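Local structure of Di-haem cytochrome c peroxidase family protein (Burkholderia thailandensis E264, 6NX0) at residues 270-275 against 315-320; 292-295 against 301-304; 303-308 against 395-400. The protein carries two covalently bound c-type hemes, reaches an atypically stable bis-Fe(IV) state and probably acts as a peroxidase of the cytochrome c peroxidase/MauG family. One frame throughout, in Å; residues are numbered along the deposited sequence. Where two conformers were deposited one is given.

Contact 1 (270-275 against 315-320); sequences SRYDAY and ERSLFT
Y272, in the first turn of helix 271-276, meets S317 and F319 on a chain that has just left a short 3-10 segment at 315-316. S317 has an open, non-helical backbone, whereas F319 takes a left-handed backbone conformation. The helix begins with a capping box: S270 OG accepts from D273 N, and D273 OD2 receives S270 N at 3.1 Å through its anti lone pair, while S270 OG donates to OD2 from above the carboxylate plane. CG of Y272 stands anti to the backbone N (chi1 173°), carrying the ring across to the loop. There Y272 OH and S317 OG are hydrogen-bonded at 3.0 Å, with the serine at the ring's edge. F319 comes from the opposite direction and points its own edge at one face of the tyrosine, a T-shaped pair with centroids 5.3 Å apart and planes at 71°. Its CZ sits 3.8 Å from Y272 CE2, toward the rim. R373 ties both sides, through a salt bridge to D273 and a hydrogen bond to S317 O. Y272 also packs on T456 and L457, just beyond helix 444-455, and Y275 rests on helix 284-293.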
loop_
_atom_site.group_PDB
_atom_site.type_symbol
_atom_site.label_atom_id
_atom_site.label_comp_id
_atom_site.label_asym_id
_atom_site.label_seq_id
_atom_site.Cartn_x
_atom_site.Cartn_y
_atom_site.Cartn_z
ATOM N N SER A 270 2.356 14.075 11.978
ATOM C CA SER A 270 3.191 14.765 11.009
ATOM C C SER A 270 3.021 16.275 11.135
ATOM O O SER A 270 2.100 16.770 11.792
ATOM C CB SER A 270 2.850 14.324 9.592
ATOM O OG SER A 270 1.584 14.835 9.200
ATOM N N ARG A 271 3.906 17.008 10.455
ATOM C CA ARG A 271 3.752 18.464 10.397
ATOM C C ARG A 271 2.494 18.856 9.628
ATOM O O ARG A 271 1.851 19.851 9.977
ATOM C CB ARG A 271 5.007 19.114 9.811
ATOM C CG ARG A 271 6.149 19.133 10.837
ATOM C CD ARG A 271 7.431 19.838 10.339
ATOM N NE ARG A 271 7.147 21.154 9.764
ATOM C CZ ARG A 271 7.133 21.438 8.460
ATOM N NH1 ARG A 271 7.432 20.530 7.537
ATOM N NH2 ARG A 271 6.830 22.663 8.074
ATOM N N TYR A 272 2.088 18.069 8.622
ATOM C CA TYR A 272 0.799 18.316 7.993
ATOM C C TYR A 272 -0.337 18.189 9.009
ATOM O O TYR A 272 -1.277 19.000 8.999
ATOM C CB TYR A 272 0.604 17.365 6.809
ATOM C CG TYR A 272 -0.779 17.465 6.213
ATOM C CD1 TYR A 272 -1.081 18.462 5.300
ATOM C CD2 TYR A 272 -1.778 16.567 6.572
ATOM C CE1 TYR A 272 -2.361 18.559 4.743
ATOM C CE2 TYR A 272 -3.057 16.663 6.040
ATOM C CZ TYR A 272 -3.336 17.665 5.122
ATOM O OH TYR A 272 -4.598 17.779 4.566
ATOM N N ASP A 273 -0.270 17.189 9.896
ATOM C CA ASP A 273 -1.306 17.030 10.923
ATOM C C ASP A 273 -1.302 18.202 11.900
ATOM O O ASP A 273 -2.360 18.630 12.369
ATOM C CB ASP A 273 -1.122 15.710 11.662
ATOM C CG ASP A 273 -1.318 14.519 10.757
ATOM O OD1 ASP A 273 -2.380 14.464 10.081
ATOM O OD2 ASP A 273 -0.405 13.667 10.700
ATOM N N ALA A 274 -0.127 18.746 12.206
ATOM C CA ALA A 274 -0.079 19.914 13.082
ATOM C C ALA A 274 -0.653 21.142 12.392
ATOM O O ALA A 274 -1.209 22.027 13.057
ATOM C CB ALA A 274 1.359 20.166 13.525
ATOM N N TYR A 275 -0.516 21.218 11.069
ATOM C CA TYR A 275 -1.124 22.290 10.289
ATOM C C TYR A 275 -2.644 22.152 10.246
ATOM O O TYR A 275 -3.361 23.158 10.285
ATOM C CB TYR A 275 -0.532 22.287 8.881
ATOM C CG TYR A 275 -1.381 22.953 7.831
ATOM C CD1 TYR A 275 -1.367 24.332 7.672
ATOM C CD2 TYR A 275 -2.192 22.201 6.988
ATOM C CE1 TYR A 275 -2.144 24.949 6.705
ATOM C CE2 TYR A 275 -2.970 22.811 6.014
ATOM C CZ TYR A 275 -2.938 24.184 5.880
ATOM O OH TYR A 275 -3.710 24.796 4.916
ATOM N N GLU A 315 -7.914 12.217 10.099
ATOM C CA GLU A 315 -8.258 11.012 9.343
ATOM C C GLU A 315 -9.055 11.300 8.091
ATOM O O GLU A 315 -9.272 10.379 7.306
ATOM C CB GLU A 315 -9.053 9.988 10.153
ATOM C CG GLU A 315 -8.914 10.110 11.632
ATOM C CD GLU A 315 -9.827 11.177 12.180
ATOM O OE1 GLU A 315 -11.052 11.065 11.951
ATOM O OE2 GLU A 315 -9.316 12.139 12.805
ATOM N N ARG A 316 -9.514 12.535 7.880
ATOM C CA ARG A 316 -10.061 12.877 6.578
ATOM C C ARG A 316 -8.965 13.153 5.552
ATOM O O ARG A 316 -9.274 13.531 4.422
ATOM C CB ARG A 316 -11.014 14.076 6.703
ATOM C CG ARG A 316 -12.341 13.756 7.435
ATOM C CD ARG A 316 -13.394 14.882 7.296
ATOM N NE ARG A 316 -14.760 14.473 7.663
ATOM C CZ ARG A 316 -15.485 13.578 6.996
ATOM N NH1 ARG A 316 -14.981 12.973 5.935
ATOM N NH2 ARG A 316 -16.718 13.274 7.395
ATOM N N SER A 317 -7.690 12.964 5.912
ATOM C CA SER A 317 -6.579 13.153 4.977
ATOM C C SER A 317 -5.732 11.891 5.010
ATOM O O SER A 317 -4.682 11.839 5.652
ATOM C CB SER A 317 -5.761 14.373 5.301
ATOM O OG SER A 317 -6.529 15.556 5.116
ATOM N N LEU A 318 -6.191 10.877 4.282
ATOM C CA LEU A 318 -5.429 9.644 4.154
ATOM C C LEU A 318 -4.670 9.577 2.839
ATOM O O LEU A 318 -3.863 8.657 2.649
ATOM C CB LEU A 318 -6.354 8.427 4.308
ATOM C CG LEU A 318 -7.059 8.335 5.674
ATOM C CD1 LEU A 318 -8.053 7.199 5.725
ATOM C CD2 LEU A 318 -6.044 8.215 6.804
ATOM N N PHE A 319 -4.875 10.546 1.941
ATOM C CA PHE A 319 -4.123 10.667 0.695
ATOM C C PHE A 319 -4.354 9.475 -0.225
ATOM O O PHE A 319 -3.493 9.085 -1.017
ATOM C CB PHE A 319 -2.643 10.922 1.000
ATOM C CG PHE A 319 -2.445 12.253 1.650
ATOM C CD1 PHE A 319 -2.340 13.400 0.882
ATOM C CD2 PHE A 319 -2.469 12.370 3.022
ATOM C CE1 PHE A 319 -2.211 14.649 1.498
ATOM C CE2 PHE A 319 -2.342 13.627 3.629
ATOM C CZ PHE A 319 -2.217 14.741 2.862
ATOM N N THR A 320 -5.556 8.930 -0.131
ATOM C CA THR A 320 -6.070 7.923 -1.027
ATOM C C THR A 320 -7.549 7.770 -0.733
ATOM O O THR A 320 -7.989 7.946 0.408
ATOM C CB THR A 320 -5.378 6.560 -0.886
ATOM O OG1 THR A 320 -6.062 5.663 -1.772
ATOM C CG2 THR A 320 -5.419 6.047 0.546
#

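Contact 2 (292-295 against 301-304); sequences LFRN and CMSC. With HEC (heme c), chain C.
F293, ending helix 284-293, and R294 receive C301 and M302 at the start of the heme-binding CXXCH sequence, after a short loop brings the chain back. The polar link is a backbone one: M302 N donates to F293 O over 3.0 Å with an N-H...O angle of 146°. Within each segment the turn is held by N295 N to L292 O and by C304 N to C301 O.

The aromatic contact is centred on the phenyl ring of F293. C301 CB stands over the middle of one face, 3.4 Å from the centroid and 13° off the normal, a close CH-pi contact. The sulfur lies farther out, with SG 4.2 Å from the same centroid and oblique to the ring. F293 CG is anti to the backbone N (chi1 -165°), which brings one ring face against the cysteine CB; F453 of helix 444-455 also meets this ring.

Van der Waals packing joins M302 to the backbone at the helix end. Its chain bends at chi2, laying SD 3.7 Å from R294 CA and CE 3.7 Å from R294 O. The aliphatic part of R294 crosses M302 at about a right angle, CG to CB 4.2 Å, while its guanidinium reaches a salt bridge with D309.

The covalent bonds complete the set: C301 SG and C304 SG each form a thioether to heme c, at CAB and CAC, both 1.8 Å long. With C301 tethered to the porphyrin and pressed on F293, the end of helix 284-293 is linked to the heme through this cysteine, which probably limits the cysteine's movement.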
loop_
_atom_site.group_PDB
_atom_site.type_symbol
_atom_site.label_atom_id
_atom_site.label_comp_id
_atom_site.label_asym_id
_atom_site.label_seq_id
_atom_site.Cartn_x
_atom_site.Cartn_y
_atom_site.Cartn_z
ATOM N N LEU A 292 -0.621 23.083 -5.445
ATOM C CA LEU A 292 -0.437 22.317 -6.680
ATOM C C LEU A 292 -1.101 20.950 -6.577
ATOM O O LEU A 292 -1.666 20.444 -7.555
ATOM C CB LEU A 292 1.051 22.146 -6.967
ATOM C CG LEU A 292 1.723 23.421 -7.462
ATOM C CD1 LEU A 292 3.209 23.333 -7.198
ATOM C CD2 LEU A 292 1.475 23.623 -8.951
ATOM N N PHE A 293 -0.980 20.326 -5.409
ATOM C CA PHE A 293 -1.539 19.005 -5.143
ATOM C C PHE A 293 -3.037 18.974 -5.356
ATOM O O PHE A 293 -3.576 17.948 -5.797
ATOM C CB PHE A 293 -1.181 18.612 -3.705
ATOM C CG PHE A 293 -1.371 17.149 -3.387
ATOM C CD1 PHE A 293 -2.557 16.666 -2.887
ATOM C CD2 PHE A 293 -0.313 16.274 -3.562
ATOM C CE1 PHE A 293 -2.702 15.314 -2.608
ATOM C CE2 PHE A 293 -0.441 14.939 -3.274
ATOM C CZ PHE A 293 -1.622 14.454 -2.787
ATOM N N ARG A 294 -3.718 20.087 -5.059
ATOM C CA ARG A 294 -5.166 20.211 -5.148
ATOM C C ARG A 294 -5.617 20.978 -6.381
ATOM O O ARG A 294 -6.812 21.283 -6.499
ATOM C CB ARG A 294 -5.711 20.905 -3.902
ATOM C CG ARG A 294 -5.525 20.122 -2.646
ATOM C CD ARG A 294 -6.469 20.607 -1.560
ATOM N NE ARG A 294 -5.989 21.842 -0.975
ATOM C CZ ARG A 294 -6.383 22.282 0.213
ATOM N NH1 ARG A 294 -5.894 23.423 0.707
ATOM N NH2 ARG A 294 -7.265 21.568 0.901
ATOM N N ASN A 295 -4.697 21.325 -7.274
ATOM C CA ASN A 295 -5.008 22.124 -8.452
ATOM C C ASN A 295 -5.340 21.173 -9.596
ATOM O O ASN A 295 -4.446 20.438 -10.058
ATOM C CB ASN A 295 -3.832 23.022 -8.801
ATOM C CG ASN A 295 -4.087 23.926 -10.012
ATOM O OD1 ASN A 295 -4.922 23.647 -10.870
ATOM N ND2 ASN A 295 -3.307 25.001 -10.103
ATOM N N CYS A 301 -3.362 15.886 -7.990
ATOM C CA CYS A 301 -3.055 14.704 -7.189
ATOM C C CYS A 301 -4.230 14.303 -6.319
ATOM O O CYS A 301 -4.476 13.109 -6.093
ATOM C CB CYS A 301 -1.835 15.000 -6.330
ATOM S SG CYS A 301 -0.462 15.744 -7.173
ATOM N N MET A 302 -4.980 15.295 -5.838
ATOM C CA MET A 302 -6.083 15.106 -4.917
ATOM C C MET A 302 -7.243 14.335 -5.526
ATOM O O MET A 302 -8.102 13.870 -4.779
ATOM C CB MET A 302 -6.537 16.500 -4.446
ATOM C CG MET A 302 -7.445 17.273 -5.452
ATOM S SD MET A 302 -6.821 17.573 -7.117
ATOM C CE MET A 302 -8.298 18.169 -7.939
ATOM N N SER A 303 -7.297 14.217 -6.855
ATOM C CA SER A 303 -8.371 13.469 -7.499
ATOM C C SER A 303 -8.286 11.986 -7.203
ATOM O O SER A 303 -9.294 11.284 -7.326
ATOM C CB SER A 303 -8.355 13.703 -9.006
ATOM O OG SER A 303 -7.205 13.168 -9.626
ATOM N N CYS A 304 -7.108 11.491 -6.821
ATOM C CA CYS A 304 -6.922 10.101 -6.430
ATOM C C CYS A 304 -6.413 9.986 -5.005
ATOM O O CYS A 304 -6.902 9.156 -4.242
ATOM C CB CYS A 304 -5.930 9.412 -7.378
ATOM S SG CYS A 304 -6.515 9.443 -9.082
HETATM FE FE HEC C . -0.144 8.947 -7.399
HETATM C CHA HEC C . 1.489 6.067 -6.509
HETATM C CHB HEC C . 2.316 10.816 -5.899
HETATM C CHC HEC C . -1.395 11.799 -8.835
HETATM C CHD HEC C . -2.803 7.164 -8.581
HETATM N NA HEC C . 1.540 8.520 -6.349
HETATM C C1A HEC C . 1.999 7.248 -6.060
HETATM C C2A HEC C . 3.270 7.398 -5.401
HETATM C C3A HEC C . 3.443 8.700 -5.144
HETATM C C4A HEC C . 2.359 9.439 -5.743
HETATM C CMA HEC C . 4.675 9.369 -4.540
HETATM C CAA HEC C . 4.127 6.233 -4.855
HETATM C CBA HEC C . 3.728 5.876 -3.433
HETATM C CGA HEC C . 4.423 4.668 -2.852
HETATM O O1A HEC C . 3.973 4.263 -1.737
HETATM O O2A HEC C . 5.177 3.950 -3.567
HETATM N NB HEC C . 0.326 10.909 -7.361
HETATM C C1B HEC C . 1.364 11.481 -6.622
HETATM C C2B HEC C . 1.350 12.914 -6.854
HETATM C C3B HEC C . 0.376 13.198 -7.717
HETATM C C4B HEC C . -0.311 11.948 -8.010
HETATM C CMB HEC C . 2.301 13.910 -6.142
HETATM C CAB HEC C . 0.026 14.553 -8.383
HETATM C CBB HEC C . 1.230 15.083 -9.195
HETATM N NC HEC C . -1.816 9.412 -8.429
HETATM C C1C HEC C . -2.105 10.641 -8.991
HETATM C C2C HEC C . -3.334 10.504 -9.721
HETATM C C3C HEC C . -3.780 9.249 -9.573
HETATM C C4C HEC C . -2.813 8.521 -8.786
HETATM C CMC HEC C . -3.995 11.708 -10.428
HETATM C CAC HEC C . -5.165 8.705 -9.955
HETATM C CBC HEC C . -5.311 8.790 -11.489
HETATM N ND HEC C . -0.588 6.982 -7.466
HETATM C C1D HEC C . -1.760 6.465 -8.028
HETATM C C2D HEC C . -1.618 5.042 -8.118
HETATM C C3D HEC C . -0.283 4.704 -7.577
HETATM C C4D HEC C . 0.287 5.949 -7.140
HETATM C CMD HEC C . -2.625 4.037 -8.668
HETATM C CAD HEC C . 0.350 3.308 -7.495
HETATM C CBD HEC C . 1.009 3.015 -8.829
HETATM C CGD HEC C . 1.964 1.854 -8.722
HETATM O O1D HEC C . 2.265 1.422 -7.582
HETATM O O2D HEC C . 2.554 1.484 -9.779
#

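Contact 3 (303-308 against 395-400); sequences SCHTLS and AFYNTR. With HEC (heme c), chain C.
H305 and Y397 are the two axial ligands of the second heme c, H305 ending the CXXCH sequence and Y397 coming from helix 390-399. The contact runs through the metal: H305 NE2 binds the iron at 2.1 Å and Y397 OH at 2.0 Å from the other face of the porphyrin. The NE2-iron-OH angle is about 176°, nearly straight, and NE2 and OH are 4.1 Å apart. The phenol arrives bent, with an iron-OH-CZ angle near 120°, so its ring leans over the macrocycle instead of standing upright. One face of the tyrosine thus covers heme C4B toward the ring's rim, and CE2 comes to 3.1 Å from heme NB. The imidazole stands end-on to the heme, its plane directed toward the meso carbon CHC. H305 ND1 is hydrogen-bonded to F319 O, which helps set the rotation of the ring and would probably increase the imidazole's electron donation to the iron. M382 lies close to Y397, and its backbone N is hydrogen-bonded to the heme. Six-coordinate histidine-tyrosine ligation of a c-type heme is the pattern known from the six-coordinate, low-spin heme of MauG, the diheme relative that also forms a bis-Fe(IV) state.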
loop_
_atom_site.group_PDB
_atom_site.type_symbol
_atom_site.label_atom_id
_atom_site.label_comp_id
_atom_site.label_asym_id
_atom_site.label_seq_id
_atom_site.Cartn_x
_atom_site.Cartn_y
_atom_site.Cartn_z
ATOM N N SER A 303 -7.297 14.217 -6.855
ATOM C CA SER A 303 -8.371 13.469 -7.499
ATOM C C SER A 303 -8.286 11.986 -7.203
ATOM O O SER A 303 -9.294 11.284 -7.326
ATOM C CB SER A 303 -8.355 13.703 -9.006
ATOM O OG SER A 303 -7.205 13.168 -9.626
ATOM N N CYS A 304 -7.108 11.491 -6.821
ATOM C CA CYS A 304 -6.922 10.101 -6.430
ATOM C C CYS A 304 -6.413 9.986 -5.005
ATOM O O CYS A 304 -6.902 9.156 -4.242
ATOM C CB CYS A 304 -5.930 9.412 -7.378
ATOM S SG CYS A 304 -6.515 9.443 -9.082
ATOM N N HIS A 305 -5.422 10.799 -4.652
ATOM C CA HIS A 305 -4.847 10.846 -3.306
ATOM C C HIS A 305 -5.603 11.891 -2.492
ATOM O O HIS A 305 -5.140 13.015 -2.273
ATOM C CB HIS A 305 -3.361 11.189 -3.356
ATOM C CG HIS A 305 -2.525 10.243 -4.157
ATOM N ND1 HIS A 305 -2.088 9.027 -3.668
ATOM C CD2 HIS A 305 -1.990 10.363 -5.396
ATOM C CE1 HIS A 305 -1.348 8.430 -4.589
ATOM N NE2 HIS A 305 -1.270 9.218 -5.644
ATOM N N THR A 306 -6.770 11.494 -2.004
ATOM C CA THR A 306 -7.731 12.478 -1.512
ATOM C C THR A 306 -7.354 13.023 -0.138
ATOM O O THR A 306 -6.691 12.368 0.671
ATOM C CB THR A 306 -9.115 11.862 -1.440
ATOM O OG1 THR A 306 -9.050 10.718 -0.603
ATOM C CG2 THR A 306 -9.613 11.462 -2.802
ATOM N N LEU A 307 -7.795 14.255 0.119
ATOM C CA LEU A 307 -7.522 14.905 1.388
ATOM C C LEU A 307 -8.603 15.937 1.655
ATOM O O LEU A 307 -9.275 16.423 0.742
ATOM C CB LEU A 307 -6.148 15.584 1.411
ATOM C CG LEU A 307 -5.937 16.892 0.639
ATOM C CD1 LEU A 307 -4.537 17.433 0.880
ATOM C CD2 LEU A 307 -6.174 16.743 -0.869
ATOM N N SER A 308 -8.748 16.247 2.938
ATOM C CA SER A 308 -9.681 17.262 3.421
ATOM C C SER A 308 -9.114 17.794 4.726
ATOM O O SER A 308 -9.175 17.098 5.748
ATOM C CB SER A 308 -11.069 16.684 3.652
ATOM O OG SER A 308 -11.924 17.695 4.168
ATOM N N ALA A 395 7.916 13.495 -10.571
ATOM C CA ALA A 395 8.213 13.976 -11.918
ATOM C C ALA A 395 7.609 13.073 -12.992
ATOM O O ALA A 395 7.246 13.546 -14.072
ATOM C CB ALA A 395 9.728 14.078 -12.104
ATOM N N PHE A 396 7.467 11.780 -12.702
ATOM C CA PHE A 396 6.864 10.848 -13.650
ATOM C C PHE A 396 5.499 11.345 -14.117
ATOM O O PHE A 396 5.172 11.262 -15.301
ATOM C CB PHE A 396 6.751 9.468 -12.984
ATOM C CG PHE A 396 5.874 8.488 -13.718
ATOM C CD1 PHE A 396 6.342 7.833 -14.845
ATOM C CD2 PHE A 396 4.569 8.237 -13.280
ATOM C CE1 PHE A 396 5.531 6.937 -15.518
ATOM C CE2 PHE A 396 3.771 7.339 -13.977
ATOM C CZ PHE A 396 4.254 6.707 -15.067
ATOM N N TYR A 397 4.681 11.841 -13.195
ATOM C CA TYR A 397 3.352 12.321 -13.567
ATOM C C TYR A 397 3.430 13.461 -14.556
ATOM O O TYR A 397 2.573 13.575 -15.440
ATOM C CB TYR A 397 2.582 12.777 -12.344
ATOM C CG TYR A 397 2.152 11.647 -11.459
ATOM C CD1 TYR A 397 0.982 10.947 -11.727
ATOM C CD2 TYR A 397 2.900 11.287 -10.348
ATOM C CE1 TYR A 397 0.576 9.916 -10.907
ATOM C CE2 TYR A 397 2.497 10.261 -9.518
ATOM C CZ TYR A 397 1.341 9.577 -9.811
ATOM O OH TYR A 397 0.916 8.569 -9.012
ATOM N N ASN A 398 4.445 14.307 -14.429
ATOM C CA ASN A 398 4.482 15.507 -15.249
ATOM C C ASN A 398 4.850 15.222 -16.703
ATOM O O ASN A 398 4.350 15.909 -17.606
ATOM C CB ASN A 398 5.465 16.506 -14.646
ATOM C CG ASN A 398 5.272 17.900 -15.174
ATOM O OD1 ASN A 398 4.146 18.331 -15.437
ATOM N ND2 ASN A 398 6.386 18.631 -15.325
ATOM N N THR A 399 5.744 14.260 -16.977
ATOM C CA THR A 399 6.200 14.067 -18.349
ATOM C C THR A 399 6.057 12.630 -18.860
ATOM O O THR A 399 6.594 12.312 -19.921
ATOM C CB THR A 399 7.645 14.563 -18.539
ATOM O OG1 THR A 399 8.573 13.876 -17.687
ATOM C CG2 THR A 399 7.732 16.067 -18.279
ATOM N N ARG A 400 5.337 11.750 -18.148
ATOM C CA ARG A 400 5.006 10.438 -18.703
ATOM C C ARG A 400 4.426 10.561 -20.107
ATOM O O ARG A 400 4.824 9.837 -21.028
ATOM C CB ARG A 400 3.993 9.719 -17.791
ATOM C CG ARG A 400 3.682 8.276 -18.239
ATOM C CD ARG A 400 2.350 7.730 -17.696
ATOM N NE ARG A 400 1.239 8.162 -18.514
ATOM C CZ ARG A 400 -0.030 7.884 -18.267
ATOM N NH1 ARG A 400 -0.388 7.156 -17.222
ATOM N NH2 ARG A 400 -0.953 8.341 -19.086
HETATM FE FE HEC C . -0.144 8.947 -7.399
HETATM C CHA HEC C . 1.489 6.067 -6.509
HETATM C CHB HEC C . 2.316 10.816 -5.899
HETATM C CHC HEC C . -1.395 11.799 -8.835
HETATM C CHD HEC C . -2.803 7.164 -8.581
HETATM N NA HEC C . 1.540 8.520 -6.349
HETATM C C1A HEC C . 1.999 7.248 -6.060
HETATM C C2A HEC C . 3.270 7.398 -5.401
HETATM C C3A HEC C . 3.443 8.700 -5.144
HETATM C C4A HEC C . 2.359 9.439 -5.743
HETATM C CMA HEC C . 4.675 9.369 -4.540
HETATM C CAA HEC C . 4.127 6.233 -4.855
HETATM C CBA HEC C . 3.728 5.876 -3.433
HETATM C CGA HEC C . 4.423 4.668 -2.852
HETATM O O1A HEC C . 3.973 4.263 -1.737
HETATM O O2A HEC C . 5.177 3.950 -3.567
HETATM N NB HEC C . 0.326 10.909 -7.361
HETATM C C1B HEC C . 1.364 11.481 -6.622
HETATM C C2B HEC C . 1.350 12.914 -6.854
HETATM C C3B HEC C . 0.376 13.198 -7.717
HETATM C C4B HEC C . -0.311 11.948 -8.010
HETATM C CMB HEC C . 2.301 13.910 -6.142
HETATM C CAB HEC C . 0.026 14.553 -8.383
HETATM C CBB HEC C . 1.230 15.083 -9.195
HETATM N NC HEC C . -1.816 9.412 -8.429
HETATM C C1C HEC C . -2.105 10.641 -8.991
HETATM C C2C HEC C . -3.334 10.504 -9.721
HETATM C C3C HEC C . -3.780 9.249 -9.573
HETATM C C4C HEC C . -2.813 8.521 -8.786
HETATM C CMC HEC C . -3.995 11.708 -10.428
HETATM C CAC HEC C . -5.165 8.705 -9.955
HETATM C CBC HEC C . -5.311 8.790 -11.489
HETATM N ND HEC C . -0.588 6.982 -7.466
HETATM C C1D HEC C . -1.760 6.465 -8.028
HETATM C C2D HEC C . -1.618 5.042 -8.118
HETATM C C3D HEC C . -0.283 4.704 -7.577
HETATM C C4D HEC C . 0.287 5.949 -7.140
HETATM C CMD HEC C . -2.625 4.037 -8.668
HETATM C CAD HEC C . 0.350 3.308 -7.495
HETATM C CBD HEC C . 1.009 3.015 -8.829
HETATM C CGD HEC C . 1.964 1.854 -8.722
HETATM O O1D HEC C . 2.265 1.422 -7.582
HETATM O O2D HEC C . 2.554 1.484 -9.779
#

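Contacts 2 and 3 share S303 and C304, with centres about 6 Å apart, and together give the second heme c its two thioethers and both axial ligands. Contact 1 lies about 14 Å from contact 2 and 16 Å from contact 3, centre to centre, as a second shell. F319 joins it to both: its CD1 packs 3.9 Å from F293 CZ in contact 2, and its O, 3.0 Å from H305 ND1, leads to contact 3. S317 OG adds a hydrogen bond, 3.2 Å from S308 N. L307 closes the seam between contacts 2 and 3, with CD2 3.6 Å from M302 CB. The other heme is about 12 Å from the H305 side chain.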